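Long-range contacts in putative glutathione-regulated potassium-efflux system protein KefB (Vibrio parahaemolyticus RIMD 2210633, PDB 3C85), which probably takes part in potassium efflux by cation antiport, the part described here being its nucleotide-binding TrkA-N (RCK) domain of Rossmann type: residues K64-E73 against G83-A91; G104-A112 against Y131-A139. One frame throughout, in Å; residues are numbered along the deposited sequence.

Overall arrangement
Both contacts join neighbouring strands of one parallel six-stranded sheet, and each closes a beta-alpha-beta unit of the Rossmann-type TrkA-N domain. Strand order is 86-88, 66-70, 42-45, 108-111, 134-139, 155-158, so strand 42-45 separates contact 1 from contact 2; their centres lie 14 Å apart and their nearest atoms about 7 Å. Contact 1 carries four residues that bind AMP in this protein, Glu70, Arg72, Asp90 and Ala91, although no nucleotide is bound to this chain. Contact 2 lies near that site without belonging to it: the side chain of Leu111 is about 7 Å from that of Ala91 and about 11 Å from that of His115, another AMP-binding residue.

Contact 1 (K64-E73 against G83-A91); sequences KISLGIEIRE and GRNVISGDA
Gly68 and Glu70 bind both flanks of Ile87 in a parallel strand pairing whose axes run 4.7 Å apart at 28°. Gly68 N donates to Asn85 O (2.9 Å) almost perfectly straight, 178° at the hydrogen. Ile87 N then returns a bond to Gly68 O, Glu70 N reaches Ile87 O, and Gly89 N closes the series on Glu70 O (3.0 Å).

On one face Ile69 and Ile87 lie side by side, pointing the same way, with Ile69 CD1 pressed tightly on Ile87 CG1 at 3.4 Å. Ile87 holds CG1 between its backbone N and carbonyl carbon (chi1 60°), which brings that branch against Ile69. On the other face Val86 CG1 rests against Glu70 CB, 3.8 Å away. At the strand entrance Lys64 crosses Asn85 at about a right angle, and its NZ bonds Asn85 OD1 (2.9 Å) from above the amide plane, while a water links Asn85 ND2 to Ser66 O.

At the other end the AMP-binding Glu70 and Arg72 hold each other. Arg72 NE and NH2 come in above the carboxylate plane, NE to Glu70 OE2 at 2.7 Å and NH2 to Glu70 OE1; Arg72 N meets OE2 on its anti side, and OE1 takes Met47 N at the glycine-rich turn. Together these bonds should hold the carboxylate's rotation beside the nucleotide site. Ile71 CD1 packs against the carboxylate carbon CG of Asp90 (3.6 Å), whose OD1 is bonded to Thr92.

Helix 73-81 makes the crossover and covers Val86 and Ser88 through Ala76, strand 42-45 pairs with the far side of strand 66-70, and strand 86-88 forms the sheet's edge within this chain.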
loop_
_atom_site.group_PDB
_atom_site.type_symbol
_atom_site.label_atom_id
_atom_site.label_comp_id
_atom_site.label_asym_id
_atom_site.label_seq_id
_atom_site.Cartn_x
_atom_site.Cartn_y
_atom_site.Cartn_z
ATOM N N LYS A 64 9.784 1.121 -19.880
ATOM C CA LYS A 64 8.429 1.181 -20.420
ATOM C C LYS A 64 7.877 -0.219 -20.833
ATOM O O LYS A 64 7.731 -0.531 -22.022
ATOM C CB LYS A 64 8.462 2.150 -21.609
ATOM C CG LYS A 64 7.173 2.374 -22.392
ATOM C CD LYS A 64 6.395 3.568 -21.847
ATOM C CE LYS A 64 5.840 4.380 -22.984
ATOM N NZ LYS A 64 5.004 5.522 -22.578
ATOM N N ILE A 65 7.534 -1.029 -19.843
ATOM C CA ILE A 65 7.206 -2.441 -20.071
ATOM C C ILE A 65 5.739 -2.761 -19.860
ATOM O O ILE A 65 5.322 -3.937 -20.041
ATOM C CB ILE A 65 8.027 -3.348 -19.149
ATOM C CG1 ILE A 65 7.804 -3.000 -17.669
ATOM C CG2 ILE A 65 9.495 -3.235 -19.501
ATOM C CD1 ILE A 65 8.196 -4.164 -16.698
ATOM N N SER A 66 4.967 -1.739 -19.468
ATOM C CA SER A 66 3.573 -1.977 -19.078
ATOM C C SER A 66 2.546 -1.350 -20.004
ATOM O O SER A 66 2.815 -0.317 -20.611
ATOM C CB SER A 66 3.299 -1.451 -17.656
ATOM O OG SER A 66 4.158 -2.018 -16.675
ATOM N N LEU A 67 1.362 -1.972 -20.050
ATOM C CA LEU A 67 0.171 -1.432 -20.711
ATOM C C LEU A 67 -0.973 -1.439 -19.684
ATOM O O LEU A 67 -1.334 -2.484 -19.163
ATOM C CB LEU A 67 -0.211 -2.294 -21.920
ATOM C CG LEU A 67 -1.518 -1.877 -22.608
ATOM C CD1 LEU A 67 -1.420 -0.437 -23.203
ATOM C CD2 LEU A 67 -1.900 -2.907 -23.725
ATOM N N GLY A 68 -1.536 -0.263 -19.402
ATOM C CA GLY A 68 -2.632 -0.130 -18.449
ATOM C C GLY A 68 -3.934 -0.181 -19.214
ATOM O O GLY A 68 -4.008 0.314 -20.328
ATOM N N ILE A 69 -4.935 -0.835 -18.624
ATOM C CA ILE A 69 -6.295 -0.897 -19.160
ATOM C C ILE A 69 -7.189 -0.222 -18.120
ATOM O O ILE A 69 -7.126 -0.558 -16.925
ATOM C CB ILE A 69 -6.763 -2.382 -19.388
ATOM C CG1 ILE A 69 -5.716 -3.181 -20.197
ATOM C CG2 ILE A 69 -8.223 -2.428 -19.920
ATOM C CD1 ILE A 69 -5.307 -2.605 -21.538
ATOM N N GLU A 70 -7.997 0.743 -18.559
ATOM C CA GLU A 70 -8.761 1.596 -17.651
ATOM C C GLU A 70 -10.177 1.876 -18.204
ATOM O O GLU A 70 -10.328 2.298 -19.354
ATOM C CB GLU A 70 -7.958 2.892 -17.451
ATOM C CG GLU A 70 -8.667 3.995 -16.639
ATOM C CD GLU A 70 -9.211 3.501 -15.328
ATOM O OE1 GLU A 70 -8.413 2.949 -14.541
ATOM O OE2 GLU A 70 -10.435 3.648 -15.085
ATOM N N ILE A 71 -11.206 1.600 -17.415
ATOM C CA ILE A 71 -12.589 1.760 -17.881
ATOM C C ILE A 71 -13.008 3.225 -18.089
ATOM O O ILE A 71 -13.855 3.530 -18.954
ATOM C CB ILE A 71 -13.598 1.012 -16.986
ATOM C CG1 ILE A 71 -14.865 0.670 -17.793
ATOM C CG2 ILE A 71 -13.852 1.780 -15.666
ATOM C CD1 ILE A 71 -15.872 -0.273 -17.076
ATOM N N ARG A 72 -12.398 4.122 -17.318
ATOM C CA ARG A 72 -12.705 5.569 -17.406
ATOM C C ARG A 72 -11.933 6.218 -18.553
ATOM O O ARG A 72 -10.711 6.426 -18.457
ATOM C CB ARG A 72 -12.353 6.301 -16.099
ATOM C CG ARG A 72 -13.035 5.795 -14.787
ATOM C CD ARG A 72 -12.307 6.329 -13.543
ATOM N NE ARG A 72 -10.995 5.677 -13.380
ATOM C CZ ARG A 72 -9.931 6.211 -12.772
ATOM N NH1 ARG A 72 -9.971 7.425 -12.226
ATOM N NH2 ARG A 72 -8.804 5.529 -12.720
ATOM N N GLU A 73 -12.646 6.553 -19.625
ATOM C CA GLU A 73 -12.036 7.181 -20.793
ATOM C C GLU A 73 -11.274 8.470 -20.441
ATOM O O GLU A 73 -10.141 8.684 -20.923
ATOM C CB GLU A 73 -13.088 7.422 -21.896
ATOM C CG GLU A 73 -13.484 6.127 -22.600
ATOM C CD GLU A 73 -14.340 6.313 -23.859
ATOM O OE1 GLU A 73 -14.700 7.458 -24.254
ATOM O OE2 GLU A 73 -14.658 5.273 -24.458
ATOM N N GLY A 83 2.142 10.629 -20.289
ATOM C CA GLY A 83 3.192 9.777 -20.865
ATOM C C GLY A 83 3.020 8.279 -20.625
ATOM O O GLY A 83 3.845 7.474 -21.089
ATOM N N ARG A 84 1.951 7.885 -19.924
ATOM C CA ARG A 84 1.710 6.471 -19.615
ATOM C C ARG A 84 0.970 5.749 -20.770
ATOM O O ARG A 84 0.123 6.348 -21.428
ATOM C CB ARG A 84 0.914 6.336 -18.325
ATOM C CG ARG A 84 1.623 6.828 -17.071
ATOM C CD ARG A 84 0.865 6.356 -15.821
ATOM N NE ARG A 84 1.439 6.994 -14.649
ATOM C CZ ARG A 84 1.041 8.166 -14.170
ATOM N NH1 ARG A 84 0.036 8.814 -14.739
ATOM N NH2 ARG A 84 1.652 8.693 -13.115
ATOM N N ASN A 85 1.331 4.489 -21.043
ATOM C CA ASN A 85 0.613 3.709 -22.072
ATOM C C ASN A 85 -0.617 3.122 -21.436
ATOM O O ASN A 85 -0.548 2.078 -20.771
ATOM C CB ASN A 85 1.466 2.604 -22.712
ATOM C CG ASN A 85 2.555 3.152 -23.626
ATOM O OD1 ASN A 85 2.686 4.363 -23.805
ATOM N ND2 ASN A 85 3.355 2.258 -24.189
ATOM N N VAL A 86 -1.737 3.811 -21.617
ATOM C CA VAL A 86 -2.994 3.380 -21.030
ATOM C C VAL A 86 -4.086 3.470 -22.094
ATOM O O VAL A 86 -4.191 4.471 -22.796
ATOM C CB VAL A 86 -3.376 4.224 -19.772
ATOM C CG1 VAL A 86 -4.766 3.799 -19.231
ATOM C CG2 VAL A 86 -2.329 4.013 -18.689
ATOM N N ILE A 87 -4.845 2.404 -22.253
ATOM C CA ILE A 87 -5.932 2.410 -23.209
ATOM C C ILE A 87 -7.237 2.199 -22.466
ATOM O O ILE A 87 -7.251 1.618 -21.362
ATOM C CB ILE A 87 -5.709 1.365 -24.346
ATOM C CG1 ILE A 87 -5.613 -0.060 -23.791
ATOM C CG2 ILE A 87 -4.424 1.711 -25.156
ATOM C CD1 ILE A 87 -5.668 -1.121 -24.896
ATOM N N SER A 88 -8.336 2.708 -23.014
ATOM C CA SER A 88 -9.590 2.516 -22.315
ATOM C C SER A 88 -10.215 1.163 -22.664
ATOM O O SER A 88 -10.041 0.656 -23.778
ATOM C CB SER A 88 -10.550 3.668 -22.598
ATOM O OG SER A 88 -10.842 3.672 -23.970
ATOM N N GLY A 89 -10.951 0.586 -21.716
ATOM C CA GLY A 89 -11.640 -0.661 -21.967
ATOM C C GLY A 89 -12.128 -1.256 -20.678
ATOM O O GLY A 89 -11.679 -0.870 -19.615
ATOM N N ASP A 90 -13.065 -2.187 -20.782
ATOM C CA ASP A 90 -13.649 -2.848 -19.593
ATOM C C ASP A 90 -13.098 -4.264 -19.545
ATOM O O ASP A 90 -13.567 -5.138 -20.289
ATOM C CB ASP A 90 -15.181 -2.851 -19.723
ATOM C CG ASP A 90 -15.901 -3.560 -18.563
ATOM O OD1 ASP A 90 -15.254 -4.166 -17.672
ATOM O OD2 ASP A 90 -17.156 -3.542 -18.585
ATOM N N ALA A 91 -12.111 -4.499 -18.669
ATOM C CA ALA A 91 -11.491 -5.820 -18.568
ATOM C C ALA A 91 -12.434 -6.954 -18.069
ATOM O O ALA A 91 -12.054 -8.116 -18.126
ATOM C CB ALA A 91 -10.199 -5.771 -17.779
HETATM O O HOH W 1 2.867 -0.463 -23.410
#

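Contact 2 (G104-A112 against Y131-A139); sequences GHVKLVLLA and YKGQIAAIA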
loop_
_atom_site.group_PDB
_atom_site.type_symbol
_atom_site.label_atom_id
_atom_site.label_comp_id
_atom_site.label_asym_id
_atom_site.label_seq_id
_atom_site.Cartn_x
_atom_site.Cartn_y
_atom_site.Cartn_z
ATOM N N GLY A 104 1.983 -11.487 -28.525
ATOM C CA GLY A 104 2.278 -10.692 -27.351
ATOM C C GLY A 104 3.322 -11.288 -26.404
ATOM O O GLY A 104 3.386 -12.462 -26.081
ATOM N N HIS A 105 4.133 -10.403 -25.917
ATOM C CA HIS A 105 5.070 -10.765 -24.949
ATOM C C HIS A 105 4.552 -10.667 -23.498
ATOM O O HIS A 105 5.362 -10.554 -22.641
ATOM C CB HIS A 105 6.227 -9.827 -25.154
ATOM C CG HIS A 105 6.535 -9.579 -26.579
ATOM N ND1 HIS A 105 7.796 -9.725 -27.094
ATOM C CD2 HIS A 105 5.748 -9.201 -27.605
ATOM C CE1 HIS A 105 7.776 -9.440 -28.380
ATOM N NE2 HIS A 105 6.543 -9.125 -28.717
ATOM N N VAL A 106 3.239 -10.726 -23.234
ATOM C CA VAL A 106 2.765 -10.435 -21.836
ATOM C C VAL A 106 3.098 -11.587 -20.899
ATOM O O VAL A 106 2.599 -12.697 -21.111
ATOM C CB VAL A 106 1.230 -10.142 -21.784
ATOM C CG1 VAL A 106 0.711 -10.012 -20.316
ATOM C CG2 VAL A 106 0.901 -8.871 -22.502
ATOM N N LYS A 107 3.932 -11.326 -19.883
ATOM C CA LYS A 107 4.453 -12.349 -18.941
ATOM C C LYS A 107 3.839 -12.209 -17.567
ATOM O O LYS A 107 3.933 -13.125 -16.735
ATOM C CB LYS A 107 5.977 -12.213 -18.742
ATOM C CG LYS A 107 6.788 -12.528 -19.946
ATOM C CD LYS A 107 8.258 -12.385 -19.658
ATOM C CE LYS A 107 9.046 -12.704 -20.927
ATOM N NZ LYS A 107 10.513 -12.560 -20.684
ATOM N N LEU A 108 3.238 -11.043 -17.331
ATOM C CA LEU A 108 2.645 -10.708 -16.054
ATOM C C LEU A 108 1.396 -9.851 -16.208
ATOM O O LEU A 108 1.377 -8.855 -16.956
ATOM C CB LEU A 108 3.682 -10.023 -15.160
ATOM C CG LEU A 108 3.160 -9.550 -13.790
ATOM C CD1 LEU A 108 2.733 -10.759 -12.883
ATOM C CD2 LEU A 108 4.199 -8.617 -13.106
ATOM N N VAL A 109 0.324 -10.274 -15.550
ATOM C CA VAL A 109 -0.879 -9.472 -15.474
ATOM C C VAL A 109 -1.082 -9.063 -14.005
ATOM O O VAL A 109 -1.028 -9.926 -13.111
ATOM C CB VAL A 109 -2.135 -10.215 -15.994
ATOM C CG1 VAL A 109 -3.362 -9.299 -15.828
ATOM C CG2 VAL A 109 -1.958 -10.658 -17.454
ATOM N N LEU A 110 -1.295 -7.758 -13.758
ATOM C CA LEU A 110 -1.656 -7.248 -12.416
ATOM C C LEU A 110 -3.145 -6.940 -12.340
ATOM O O LEU A 110 -3.656 -6.175 -13.139
ATOM C CB LEU A 110 -0.861 -5.995 -12.045
ATOM C CG LEU A 110 0.672 -6.188 -12.042
ATOM C CD1 LEU A 110 1.342 -4.896 -11.526
ATOM C CD2 LEU A 110 1.089 -7.367 -11.164
ATOM N N LEU A 111 -3.852 -7.572 -11.439
ATOM C CA LEU A 111 -5.247 -7.326 -11.271
ATOM C C LEU A 111 -5.464 -6.200 -10.234
ATOM O O LEU A 111 -5.326 -6.401 -9.072
ATOM C CB LEU A 111 -5.961 -8.591 -10.851
ATOM C CG LEU A 111 -5.828 -9.830 -11.731
ATOM C CD1 LEU A 111 -6.679 -10.940 -11.162
ATOM C CD2 LEU A 111 -6.248 -9.476 -13.057
ATOM N N ALA A 112 -5.777 -5.013 -10.716
ATOM C CA ALA A 112 -5.848 -3.814 -9.909
ATOM C C ALA A 112 -7.127 -3.024 -10.119
ATOM O O ALA A 112 -7.124 -1.834 -10.106
ATOM C CB ALA A 112 -4.696 -2.986 -10.145
ATOM N N TYR A 131 -4.204 -17.772 -21.321
ATOM C CA TYR A 131 -3.022 -16.958 -20.948
ATOM C C TYR A 131 -2.063 -17.800 -20.168
ATOM O O TYR A 131 -2.441 -18.480 -19.276
ATOM C CB TYR A 131 -3.390 -15.701 -20.104
ATOM C CG TYR A 131 -2.210 -14.960 -19.424
ATOM C CD1 TYR A 131 -1.255 -14.283 -20.166
ATOM C CD2 TYR A 131 -2.066 -14.935 -18.052
ATOM C CE1 TYR A 131 -0.183 -13.624 -19.554
ATOM C CE2 TYR A 131 -1.013 -14.273 -17.437
ATOM C CZ TYR A 131 -0.075 -13.621 -18.181
ATOM O OH TYR A 131 0.957 -12.981 -17.577
ATOM N N LYS A 132 -0.813 -17.745 -20.539
ATOM C CA LYS A 132 0.149 -18.561 -19.860
ATOM C C LYS A 132 1.043 -17.875 -18.873
ATOM O O LYS A 132 1.689 -18.553 -18.119
ATOM C CB LYS A 132 0.979 -19.386 -20.830
ATOM C CG LYS A 132 0.168 -20.467 -21.570
ATOM C CD LYS A 132 1.009 -21.270 -22.503
ATOM C CE LYS A 132 0.196 -22.301 -23.217
ATOM N NZ LYS A 132 0.988 -23.137 -24.182
ATOM N N GLY A 133 1.111 -16.558 -18.855
ATOM C CA GLY A 133 2.069 -16.108 -17.894
ATOM C C GLY A 133 1.532 -16.101 -16.486
ATOM O O GLY A 133 0.669 -16.852 -16.138
ATOM N N GLN A 134 2.092 -15.216 -15.697
ATOM C CA GLN A 134 1.791 -15.130 -14.288
ATOM C C GLN A 134 0.753 -14.048 -14.038
ATOM O O GLN A 134 0.561 -13.191 -14.832
ATOM C CB GLN A 134 3.069 -14.898 -13.500
ATOM C CG GLN A 134 4.140 -15.953 -13.732
ATOM C CD GLN A 134 5.314 -15.822 -12.845
ATOM O OE1 GLN A 134 5.457 -16.570 -11.917
ATOM N NE2 GLN A 134 6.153 -14.892 -13.119
ATOM N N ILE A 135 0.069 -14.146 -12.933
ATOM C CA ILE A 135 -0.935 -13.188 -12.573
ATOM C C ILE A 135 -0.782 -12.878 -11.092
ATOM O O ILE A 135 -0.621 -13.760 -10.307
ATOM C CB ILE A 135 -2.296 -13.742 -12.788
ATOM C CG1 ILE A 135 -2.494 -14.195 -14.221
ATOM C CG2 ILE A 135 -3.301 -12.797 -12.398
ATOM C CD1 ILE A 135 -3.713 -15.023 -14.421
ATOM N N ALA A 136 -0.825 -11.606 -10.759
ATOM C CA ALA A 136 -0.872 -11.148 -9.394
ATOM C C ALA A 136 -2.054 -10.240 -9.136
ATOM O O ALA A 136 -2.528 -9.587 -9.986
ATOM C CB ALA A 136 0.353 -10.527 -8.997
ATOM N N ALA A 137 -2.526 -10.272 -7.915
ATOM C CA ALA A 137 -3.759 -9.594 -7.515
ATOM C C ALA A 137 -3.598 -8.906 -6.170
ATOM O O ALA A 137 -2.698 -9.239 -5.366
ATOM C CB ALA A 137 -4.886 -10.572 -7.481
ATOM N N ILE A 138 -4.458 -7.938 -5.911
ATOM C CA ILE A 138 -4.417 -7.205 -4.675
ATOM C C ILE A 138 -5.838 -7.053 -4.232
ATOM O O ILE A 138 -6.686 -6.861 -5.021
ATOM C CB ILE A 138 -3.720 -5.848 -4.846
ATOM C CG1 ILE A 138 -3.251 -5.261 -3.529
ATOM C CG2 ILE A 138 -4.539 -4.904 -5.645
ATOM C CD1 ILE A 138 -2.272 -4.206 -3.692
ATOM N N ALA A 139 -6.076 -7.194 -2.944
ATOM C CA ALA A 139 -7.396 -7.086 -2.400
ATOM C C ALA A 139 -7.420 -6.609 -0.937
ATOM O O ALA A 139 -6.422 -6.370 -0.364
ATOM C CB ALA A 139 -8.114 -8.373 -2.543
HETATM O O HOH W 2 -6.818 -8.129 -7.585
#
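Lys107 to Leu111 runs parallel to Gly133 to Ala137, the strand axes 4.7 Å apart at 18°. Four backbone bonds cross, from Gln134 N to Lys107 O at one end to Leu111 N to Ala136 O (2.8 Å) at the other. Beyond the last of them, a water accepts from Ile138 N and donates to Leu111 O, extending the pairing where direct bonds stop.

Tyr131 wedges its ring into the entrance of the pair. Its CG stands anti to the backbone N (chi1 168°), directing the hydroxyl toward the strands, where OH donates to Gln134 O (2.8 Å). Gly133 N sits over the centre of one ring face, while Val109 CG2 makes a CH-pi contact with the opposite face, 4.0 Å from the ring centroid. At the rim, Tyr131 CE1 meets Val106 O and the Val106 CG1 methyl.

Further along, Leu111 CG lies 4.0 Å from Ile135 CG2, and both residues touch helix 116-128. On the reverse face Leu110 CD2 touches Ala136 CB (3.9 Å); Phe167 and Val171 of the second subunit pack against Leu110 and Ala136 respectively.

Backbone bonds thus set the register and apolar side chains fill both faces, while Gln134 O, gripped by Val109 N and Tyr131 OH, satisfies the tyrosine hydroxyl among apolar neighbours.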